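Local coordinates for protein 6-phosphogluconate dehydrogenase (Pseudomonas syringae, PDB 5U5G) that binds NADP and (2-oxopropyl)phosphonic acid, and probably works as the NADP-dependent reductase of that phosphonate in fosfomycin biosynthesis, at residues I92-S97 against G147-L152; E102-L107 against A116-C121. All coordinates share one frame; numbering follows the deposited sequence.

Contact 1 (I92-S97 against G147-L152); sequences IVVDLS and GLIRPL. With NAP (NADP nicotinamide-adenine-dinucleotide phosphate), chain E.
Ile92 and Val94 both put a methyl branch against CG2 of Ile149. Two residues apart on strand 92-95, they reach the same face of the sheet, where helix 143-156 lies. CG2 of Ile149 is 3.7 Å from CG2 of Ile92. The same Ile149 CG2 is 3.9 Å from CG2 of Val94. One methyl of the helix therefore touches both strand side chains. The torsion of Ile149 explains this. CG1 stands between the backbone N and the carbonyl carbon (chi1 54°), which sends CG2 to the side of the backbone N and onto the strand. Val94 CG2 also lies 4.1 Å from Ile149 CG1. All three side chains are buried, and the contact between them is purely apolar.

The other end is looser. Leu148 is exposed and meets Ile92 at the margin. Its CD1 is 3.9 Å from CD1 of Ile92, and the two side chains cross at about a right angle. Ile92 thus uses CG2 on the buried side and CD1 toward the solvent side.

From Asp95, at the end of the strand, the chain turns away from helix 143-156 and toward the cofactor. Asp95 OD1 accepts from the backbone N of Ser97, an Asx turn, and also from Ser97 OG at 2.8 Å. Two bonds on one oxygen should steady the turn. Ser97 belongs to the NADP pocket, and its CA is 3.6 Å from O3D of NADP.

Strand 92-95 crosses the helix segment at -52°, as part of the Rossmann-type cofactor-binding domain. It runs between the parallel strands 61-64 and 117-124. Ile119 of strand 117-124 packs on both Ile92 and Ile149. Further along helix 143-156, Leu153 continues the packing on Val94 and Phe156 meets Leu96.

Contact 2 (E102-L107 against A116-C121); sequences ETAEGL and ADYIEC
Tyr118 and Glu120 both hold CG anti to the backbone N (chi1 -172° and 167°), and this sends both side chains from strand 117-124 to helix 101-113. Leu107 packs over one face of the tyrosine ring. Its CB stands 3.8 Å from the Tyr118 ring centroid, almost on the ring normal, in a CH-pi contact. The leucine then runs toward the phenol end, with CD1 3.7 Å from Tyr118 OH. One helical turn earlier, Ala104 O approaches Tyr118 CE2 obliquely at 3.9 Å.

Glu120 extends beyond CG past Ala104. Its OE1 is 3.6 Å from Ala104 CB, so the small methyl lies against the carboxylate. His108, on the same helix, meets the tyrosine ring edge-to-face and also hydrogen-bonds to Glu120 OE1.

The segments meet through van der Waals and CH-pi contacts, yet two polar ends are buried. Both find partners elsewhere: Asp95 is the partner of the Tyr118 hydroxyl, while Glu120 OE1 takes Gly167 N and OE2 takes Gln170 N. These bonds join the layer to the start of helix 168-196, and N-H donors there would probably favour a charged carboxylate.

In the fold
Contacts 1 and 2 lie on opposite faces of one sheet, their centres 11 Å apart. Strands 92-95 and 117-124 are neighbours in it, joined through helix 101-113 in a beta-alpha-beta crossover, and contact 2 is nested inside the loop closed by contact 1. The strands are stitched by a probable hydrogen bond from Ile119 N to Val93 O, 2.7 Å. Side chains join them too: Asp95 OD2 and Tyr118 OH, 2.8 Å apart, form a probable hydrogen bond. Asp95 thus links the tyrosine of contact 2 to the Ser97 turn at the cofactor. The side chain of Tyr118 is about 10 Å from NADP, and that of Glu120 about 14 Å from the phosphonate ligand.

Contact 1 (I92-S97 against G147-L152)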
ATOM      1  N   ILE A  92       2.735  18.018 -31.104  1.00 25.29           N
ATOM      2  CA  ILE A  92       2.578  17.702 -29.688  1.00 25.65           C
ATOM      3  C   ILE A  92       3.526  16.559 -29.335  1.00 28.50           C
ATOM      4  O   ILE A  92       3.574  15.548 -30.048  1.00 22.97           O
ATOM      5  CB  ILE A  92       1.122  17.324 -29.348  1.00 26.72           C
ATOM      6  CG1 ILE A  92       0.173  18.473 -29.700  1.00 28.55           C
ATOM      7  CG2 ILE A  92       0.992  16.945 -27.866  1.00 23.66           C
ATOM      8  CD1 ILE A  92      -1.303  18.091 -29.689  1.00 30.98           C
ATOM      9  N   VAL A  93       4.292  16.721 -28.253  1.00 25.18           N
ATOM     10  CA  VAL A  93       5.091  15.636 -27.688  1.00 25.78           C
ATOM     11  C   VAL A  93       4.532  15.290 -26.311  1.00 22.36           C
ATOM     12  O   VAL A  93       4.362  16.170 -25.455  1.00 23.32           O
ATOM     13  CB  VAL A  93       6.587  15.995 -27.617  1.00 23.03           C
ATOM     14  CG1 VAL A  93       7.336  14.992 -26.761  1.00 25.65           C
ATOM     15  CG2 VAL A  93       7.192  16.037 -29.023  1.00 26.08           C
ATOM     16  N   VAL A  94       4.228  14.017 -26.112  1.00 20.97           N
ATOM     17  CA  VAL A  94       3.705  13.505 -24.850  1.00 25.71           C
ATOM     18  C   VAL A  94       4.854  12.763 -24.174  1.00 22.55           C
ATOM     19  O   VAL A  94       5.235  11.672 -24.602  1.00 20.07           O
ATOM     20  CB  VAL A  94       2.489  12.602 -25.074  1.00 25.45           C
ATOM     21  CG1 VAL A  94       1.990  11.991 -23.759  1.00 19.92           C
ATOM     22  CG2 VAL A  94       1.388  13.384 -25.789  1.00 23.09           C
ATOM     23  N   ASP A  95       5.440  13.363 -23.137  1.00 20.36           N
ATOM     24  CA  ASP A  95       6.630  12.796 -22.501  1.00 23.68           C
ATOM     25  C   ASP A  95       6.166  11.954 -21.317  1.00 23.47           C
ATOM     26  O   ASP A  95       5.668  12.487 -20.320  1.00 20.55           O
ATOM     27  CB  ASP A  95       7.609  13.892 -22.077  1.00 20.89           C
ATOM     28  CG  ASP A  95       9.003  13.348 -21.707  1.00 23.93           C
ATOM     29  OD1 ASP A  95       9.107  12.178 -21.279  1.00 19.75           O
ATOM     30  OD2 ASP A  95      10.000  14.105 -21.834  1.00 21.84           O
ATOM     31  N   LEU A  96       6.330  10.639 -21.434  1.00 20.40           N
ATOM     32  CA  LEU A  96       5.906   9.691 -20.419  1.00 22.13           C
ATOM     33  C   LEU A  96       6.996   9.381 -19.410  1.00 21.54           C
ATOM     34  O   LEU A  96       6.795   8.509 -18.555  1.00 24.39           O
ATOM     35  CB  LEU A  96       5.446   8.393 -21.073  1.00 20.48           C
ATOM     36  CG  LEU A  96       4.439   8.529 -22.208  1.00 17.93           C
ATOM     37  CD1 LEU A  96       4.510   7.282 -23.065  1.00 18.92           C
ATOM     38  CD2 LEU A  96       3.037   8.727 -21.643  1.00 19.48           C
ATOM     39  N   SER A  97       8.134  10.065 -19.489  1.00 21.88           N
ATOM     40  CA  SER A  97       9.253   9.803 -18.596  1.00 19.05           C
ATOM     41  C   SER A  97       9.019  10.457 -17.240  1.00 21.07           C
ATOM     42  O   SER A  97       8.234  11.397 -17.096  1.00 21.08           O
ATOM     43  CB  SER A  97      10.563  10.328 -19.199  1.00 19.76           C
ATOM     44  OG  SER A  97      10.657   9.983 -20.579  1.00 22.76           O
ATOM     45  N   GLY A 147      -6.527  18.091 -24.684  1.00 29.53           N
ATOM     46  CA  GLY A 147      -7.734  17.568 -25.302  1.00 30.68           C
ATOM     47  C   GLY A 147      -7.476  16.796 -26.583  1.00 31.66           C
ATOM     48  O   GLY A 147      -8.202  15.849 -26.900  1.00 30.41           O
ATOM     49  N   LEU A 148      -6.440  17.175 -27.335  1.00 32.32           N
ATOM     50  CA  LEU A 148      -6.174  16.493 -28.599  1.00 31.19           C
ATOM     51  C   LEU A 148      -5.574  15.112 -28.370  1.00 33.43           C
ATOM     52  O   LEU A 148      -5.896  14.163 -29.092  1.00 32.64           O
ATOM     53  CB  LEU A 148      -5.247  17.339 -29.471  1.00 32.65           C
ATOM     54  CG  LEU A 148      -5.849  18.666 -29.929  1.00 35.74           C
ATOM     55  CD1 LEU A 148      -4.816  19.503 -30.663  1.00 34.75           C
ATOM     56  CD2 LEU A 148      -7.052  18.395 -30.810  1.00 33.66           C
ATOM     57  N   ILE A 149      -4.695  14.973 -27.374  1.00 30.30           N
ATOM     58  CA  ILE A 149      -4.019  13.700 -27.146  1.00 30.40           C
ATOM     59  C   ILE A 149      -4.756  12.829 -26.138  1.00 31.37           C
ATOM     60  O   ILE A 149      -4.462  11.627 -26.041  1.00 30.13           O
ATOM     61  CB  ILE A 149      -2.552  13.916 -26.704  1.00 31.48           C
ATOM     62  CG1 ILE A 149      -2.484  14.837 -25.486  1.00 29.16           C
ATOM     63  CG2 ILE A 149      -1.727  14.499 -27.852  1.00 26.90           C
ATOM     64  CD1 ILE A 149      -2.448  14.119 -24.164  1.00 29.87           C
ATOM     65  N   ARG A 150      -5.708  13.396 -25.400  1.00 31.16           N
ATOM     66  CA  ARG A 150      -6.515  12.626 -24.450  1.00 32.08           C
ATOM     67  C   ARG A 150      -7.040  11.308 -25.009  1.00 28.34           C
ATOM     68  O   ARG A 150      -6.896  10.280 -24.327  1.00 25.75           O
ATOM     69  CB  ARG A 150      -7.652  13.529 -23.945  1.00 34.66           C
ATOM     70  CG  ARG A 150      -8.060  13.281 -22.505  1.00 37.06           C
ATOM     71  CD  ARG A 150      -8.807  11.984 -22.368  1.00 40.35           C
ATOM     72  NE  ARG A 150      -9.095  11.636 -20.990  1.00 45.92           N
ATOM     73  CZ  ARG A 150      -8.847  10.426 -20.494  1.00 44.40           C
ATOM     74  NH1 ARG A 150      -8.327   9.472 -21.270  1.00 43.62           N
ATOM     75  NH2 ARG A 150      -9.128  10.141 -19.230  1.00 43.57           N
ATOM     76  N   PRO A 151      -7.642  11.242 -26.206  1.00 31.27           N
ATOM     77  CA  PRO A 151      -8.098   9.935 -26.708  1.00 31.35           C
ATOM     78  C   PRO A 151      -6.968   8.954 -26.980  1.00 27.74           C
ATOM     79  O   PRO A 151      -7.217   7.747 -26.985  1.00 31.55           O
ATOM     80  CB  PRO A 151      -8.850  10.294 -27.997  1.00 30.34           C
ATOM     81  CG  PRO A 151      -9.212  11.719 -27.841  1.00 31.10           C
ATOM     82  CD  PRO A 151      -8.038  12.324 -27.124  1.00 30.61           C
ATOM     83  N   LEU A 152      -5.744   9.431 -27.218  1.00 26.64           N
ATOM     84  CA  LEU A 152      -4.601   8.528 -27.361  1.00 27.70           C
ATOM     85  C   LEU A 152      -4.228   7.884 -26.026  1.00 26.14           C
ATOM     86  O   LEU A 152      -3.916   6.685 -25.974  1.00 24.27           O
ATOM     87  CB  LEU A 152      -3.403   9.291 -27.924  1.00 23.41           C
ATOM     88  CG  LEU A 152      -3.154   9.396 -29.434  1.00 35.75           C
ATOM     89  CD1 LEU A 152      -4.413   9.197 -30.246  1.00 32.56           C
ATOM     90  CD2 LEU A 152      -2.538  10.747 -29.744  1.00 27.32           C
TER
HETATM   91  PA  NAP E 301      14.693   1.259 -19.363  1.00 21.92           P
HETATM   92  O1A NAP E 301      15.994   1.353 -18.654  1.00 21.47           O
HETATM   93  O2A NAP E 301      13.994  -0.068 -19.531  1.00 22.98           O
HETATM   94  O5B NAP E 301      14.821   1.960 -20.863  1.00 26.10           O
HETATM   95  C5B NAP E 301      15.404   3.228 -20.685  1.00 21.06           C
HETATM   96  C4B NAP E 301      15.214   3.989 -22.015  1.00 23.90           C
HETATM   97  O4B NAP E 301      15.893   5.244 -21.998  1.00 21.02           O
HETATM   98  C3B NAP E 301      15.766   3.116 -23.199  1.00 22.98           C
HETATM   99  O3B NAP E 301      14.999   3.359 -24.338  1.00 25.37           O
HETATM  100  C2B NAP E 301      17.152   3.759 -23.400  1.00 23.98           C
HETATM  101  O2B NAP E 301      17.645   3.681 -24.647  1.00 19.87           O
HETATM  102  C1B NAP E 301      16.746   5.262 -23.127  1.00 21.23           C
HETATM  103  N9A NAP E 301      17.948   6.020 -22.838  1.00 21.84           N
HETATM  104  C8A NAP E 301      18.669   6.123 -21.630  1.00 23.29           C
HETATM  105  N7A NAP E 301      19.777   6.904 -21.738  1.00 22.40           N
HETATM  106  C5A NAP E 301      19.765   7.308 -23.081  1.00 21.52           C
HETATM  107  C6A NAP E 301      20.633   8.119 -23.834  1.00 24.38           C
HETATM  108  N6A NAP E 301      21.739   8.692 -23.257  1.00 24.03           N
HETATM  109  N1A NAP E 301      20.410   8.362 -25.150  1.00 25.97           N
HETATM  110  C2A NAP E 301      19.295   7.772 -25.683  1.00 21.60           C
HETATM  111  N3A NAP E 301      18.377   6.988 -25.100  1.00 22.32           N
HETATM  112  C4A NAP E 301      18.637   6.765 -23.775  1.00 22.05           C
HETATM  113  O3  NAP E 301      13.828   2.267 -18.398  1.00 24.01           O
HETATM  114  PN  NAP E 301      12.260   1.950 -18.330  1.00 20.74           P
HETATM  115  O1N NAP E 301      11.632   1.794 -19.659  1.00 23.16           O
HETATM  116  O2N NAP E 301      11.867   1.129 -17.122  1.00 18.50           O
HETATM  117  O5D NAP E 301      11.641   3.494 -17.800  1.00 23.44           O
HETATM  118  C5D NAP E 301      11.568   4.390 -18.817  1.00 21.02           C
HETATM  119  C4D NAP E 301      10.833   5.601 -18.273  1.00 23.07           C
HETATM  120  O4D NAP E 301       9.517   5.207 -17.802  1.00 24.57           O
HETATM  121  C3D NAP E 301      11.614   6.165 -17.013  1.00 21.37           C
HETATM  122  O3D NAP E 301      11.519   7.561 -17.020  1.00 22.13           O
HETATM  123  C2D NAP E 301      10.855   5.573 -15.846  1.00 21.09           C
HETATM  124  O2D NAP E 301      10.887   6.376 -14.694  1.00 24.18           O
HETATM  125  C1D NAP E 301       9.406   5.582 -16.435  1.00 23.85           C
HETATM  126  N1N NAP E 301       8.563   4.601 -15.782  1.00 24.78           N
HETATM  127  C2N NAP E 301       8.911   3.225 -15.733  1.00 24.72           C
HETATM  128  C3N NAP E 301       8.022   2.335 -15.168  1.00 25.22           C
HETATM  129  C7N NAP E 301       8.332   0.903 -15.129  1.00 25.77           C
HETATM  130  O7N NAP E 301       7.550   0.066 -14.674  1.00 26.45           O
HETATM  131  N7N NAP E 301       9.521   0.443 -15.668  1.00 25.78           N
HETATM  132  C4N NAP E 301       6.684   2.773 -14.634  1.00 24.89           C
HETATM  133  C5N NAP E 301       6.447   4.215 -14.721  1.00 21.95           C
HETATM  134  C6N NAP E 301       7.345   5.048 -15.245  1.00 22.90           C
HETATM  135  P2B NAP E 301      18.560   2.122 -25.029  1.00 21.74           P
HETATM  136  O1X NAP E 301      17.387   1.203 -25.165  1.00 20.99           O
HETATM  137  O2X NAP E 301      19.304   2.491 -26.316  1.00 20.24           O
HETATM  138  O3X NAP E 301      19.387   2.008 -23.771  1.00 22.37           O

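Contact 2 (E102-L107 against A116-C121)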
ATOM      1  N   GLU A 102      11.653  20.906 -12.783  1.00 23.27           N
ATOM      2  CA  GLU A 102      12.229  22.066 -13.463  1.00 29.83           C
ATOM      3  C   GLU A 102      12.641  21.741 -14.904  1.00 26.34           C
ATOM      4  O   GLU A 102      12.521  22.603 -15.785  1.00 24.07           O
ATOM      5  CB  GLU A 102      13.419  22.630 -12.656  1.00 28.99           C
ATOM      6  CG  GLU A 102      14.620  21.683 -12.476  1.00 28.96           C
ATOM      7  CD  GLU A 102      14.547  20.823 -11.194  1.00 38.88           C
ATOM      8  OE1 GLU A 102      13.444  20.718 -10.584  1.00 31.17           O
ATOM      9  OE2 GLU A 102      15.606  20.259 -10.800  1.00 31.62           O
ATOM     10  N   THR A 103      13.104  20.514 -15.177  1.00 22.26           N
ATOM     11  CA  THR A 103      13.341  20.120 -16.568  1.00 22.10           C
ATOM     12  C   THR A 103      12.041  20.160 -17.367  1.00 23.78           C
ATOM     13  O   THR A 103      11.999  20.689 -18.490  1.00 21.84           O
ATOM     14  CB  THR A 103      13.961  18.721 -16.647  1.00 23.54           C
ATOM     15  OG1 THR A 103      15.097  18.645 -15.779  1.00 25.84           O
ATOM     16  CG2 THR A 103      14.399  18.382 -18.097  1.00 19.73           C
ATOM     17  N   ALA A 104      10.966  19.600 -16.801  1.00 20.01           N
ATOM     18  CA  ALA A 104       9.672  19.632 -17.478  1.00 19.73           C
ATOM     19  C   ALA A 104       9.203  21.066 -17.706  1.00 23.88           C
ATOM     20  O   ALA A 104       8.689  21.396 -18.780  1.00 22.42           O
ATOM     21  CB  ALA A 104       8.636  18.860 -16.669  1.00 18.06           C
ATOM     22  N   GLU A 105       9.358  21.929 -16.702  1.00 21.70           N
ATOM     23  CA  GLU A 105       8.980  23.331 -16.862  1.00 20.85           C
ATOM     24  C   GLU A 105       9.755  23.982 -18.001  1.00 22.81           C
ATOM     25  O   GLU A 105       9.176  24.689 -18.833  1.00 23.50           O
ATOM     26  CB  GLU A 105       9.207  24.081 -15.556  1.00 23.35           C
ATOM     27  CG  GLU A 105       8.126  23.801 -14.527  1.00 29.82           C
ATOM     28  CD  GLU A 105       8.524  24.204 -13.120  1.00 36.30           C
ATOM     29  OE1 GLU A 105       9.663  24.684 -12.936  1.00 33.10           O
ATOM     30  OE2 GLU A 105       7.698  24.021 -12.197  1.00 38.29           O
ATOM     31  N   GLY A 106      11.071  23.741 -18.062  1.00 21.54           N
ATOM     32  CA  GLY A 106      11.868  24.312 -19.138  1.00 25.20           C
ATOM     33  C   GLY A 106      11.440  23.813 -20.503  1.00 24.78           C
ATOM     34  O   GLY A 106      11.453  24.562 -21.484  1.00 25.88           O
ATOM     35  N   LEU A 107      11.047  22.540 -20.588  1.00 26.62           N
ATOM     36  CA  LEU A 107      10.599  21.990 -21.865  1.00 26.25           C
ATOM     37  C   LEU A 107       9.239  22.558 -22.266  1.00 24.03           C
ATOM     38  O   LEU A 107       9.019  22.858 -23.443  1.00 24.49           O
ATOM     39  CB  LEU A 107      10.552  20.465 -21.789  1.00 25.59           C
ATOM     40  CG  LEU A 107      11.920  19.782 -21.765  1.00 23.62           C
ATOM     41  CD1 LEU A 107      11.784  18.301 -21.471  1.00 19.20           C
ATOM     42  CD2 LEU A 107      12.677  20.013 -23.090  1.00 22.37           C
ATOM     43  N   ALA A 116       4.825  24.829 -30.543  1.00 31.40           N
ATOM     44  CA  ALA A 116       4.448  23.440 -30.321  1.00 30.71           C
ATOM     45  C   ALA A 116       4.000  23.266 -28.872  1.00 29.02           C
ATOM     46  O   ALA A 116       4.008  24.213 -28.084  1.00 32.90           O
ATOM     47  CB  ALA A 116       5.611  22.503 -30.672  1.00 29.64           C
ATOM     48  N   ASP A 117       3.596  22.043 -28.519  1.00 26.84           N
ATOM     49  CA  ASP A 117       3.098  21.752 -27.180  1.00 27.09           C
ATOM     50  C   ASP A 117       3.825  20.570 -26.557  1.00 30.42           C
ATOM     51  O   ASP A 117       3.838  19.472 -27.123  1.00 25.30           O
ATOM     52  CB  ASP A 117       1.602  21.453 -27.184  1.00 29.26           C
ATOM     53  CG  ASP A 117       0.767  22.704 -27.007  1.00 33.45           C
ATOM     54  OD1 ASP A 117       0.583  23.140 -25.843  1.00 31.24           O
ATOM     55  OD2 ASP A 117       0.309  23.241 -28.033  1.00 31.48           O
ATOM     56  N   TYR A 118       4.404  20.800 -25.383  1.00 25.44           N
ATOM     57  CA  TYR A 118       4.872  19.728 -24.513  1.00 26.04           C
ATOM     58  C   TYR A 118       3.715  19.282 -23.624  1.00 25.46           C
ATOM     59  O   TYR A 118       3.057  20.119 -22.995  1.00 23.72           O
ATOM     60  CB  TYR A 118       6.050  20.222 -23.668  1.00 24.82           C
ATOM     61  CG  TYR A 118       6.770  19.166 -22.837  1.00 24.96           C
ATOM     62  CD1 TYR A 118       7.584  18.211 -23.444  1.00 22.84           C
ATOM     63  CD2 TYR A 118       6.676  19.163 -21.443  1.00 25.03           C
ATOM     64  CE1 TYR A 118       8.266  17.262 -22.690  1.00 24.05           C
ATOM     65  CE2 TYR A 118       7.348  18.218 -20.677  1.00 24.44           C
ATOM     66  CZ  TYR A 118       8.140  17.268 -21.309  1.00 23.50           C
ATOM     67  OH  TYR A 118       8.809  16.331 -20.554  1.00 24.01           O
ATOM     68  N   ILE A 119       3.440  17.979 -23.600  1.00 24.11           N
ATOM     69  CA  ILE A 119       2.509  17.388 -22.640  1.00 21.80           C
ATOM     70  C   ILE A 119       3.328  16.534 -21.680  1.00 25.06           C
ATOM     71  O   ILE A 119       3.953  15.542 -22.083  1.00 24.76           O
ATOM     72  CB  ILE A 119       1.407  16.569 -23.321  1.00 22.02           C
ATOM     73  CG1 ILE A 119       0.498  17.476 -24.169  1.00 25.17           C
ATOM     74  CG2 ILE A 119       0.567  15.829 -22.280  1.00 21.75           C
ATOM     75  CD1 ILE A 119      -0.249  18.547 -23.374  1.00 27.69           C
ATOM     76  N   GLU A 120       3.346  16.947 -20.419  1.00 22.80           N
ATOM     77  CA  GLU A 120       4.077  16.287 -19.345  1.00 24.28           C
ATOM     78  C   GLU A 120       3.174  15.193 -18.777  1.00 22.36           C
ATOM     79  O   GLU A 120       2.165  15.492 -18.140  1.00 24.16           O
ATOM     80  CB  GLU A 120       4.461  17.346 -18.309  1.00 22.73           C
ATOM     81  CG  GLU A 120       4.957  16.899 -16.952  1.00 22.46           C
ATOM     82  CD  GLU A 120       5.048  18.076 -15.963  1.00 22.80           C
ATOM     83  OE1 GLU A 120       5.062  19.251 -16.403  1.00 22.35           O
ATOM     84  OE2 GLU A 120       5.084  17.827 -14.745  1.00 20.15           O
ATOM     85  N   CYS A 121       3.506  13.920 -19.036  1.00 20.29           N
ATOM     86  CA  CYS A 121       2.570  12.813 -18.794  1.00 22.11           C
ATOM     87  C   CYS A 121       3.255  11.616 -18.129  1.00 21.22           C
ATOM     88  O   CYS A 121       3.304  10.514 -18.695  1.00 21.36           O
ATOM     89  CB  CYS A 121       1.906  12.400 -20.112  1.00 20.97           C
ATOM     90  SG  CYS A 121       0.469  11.301 -19.956  1.00 24.83           S
TER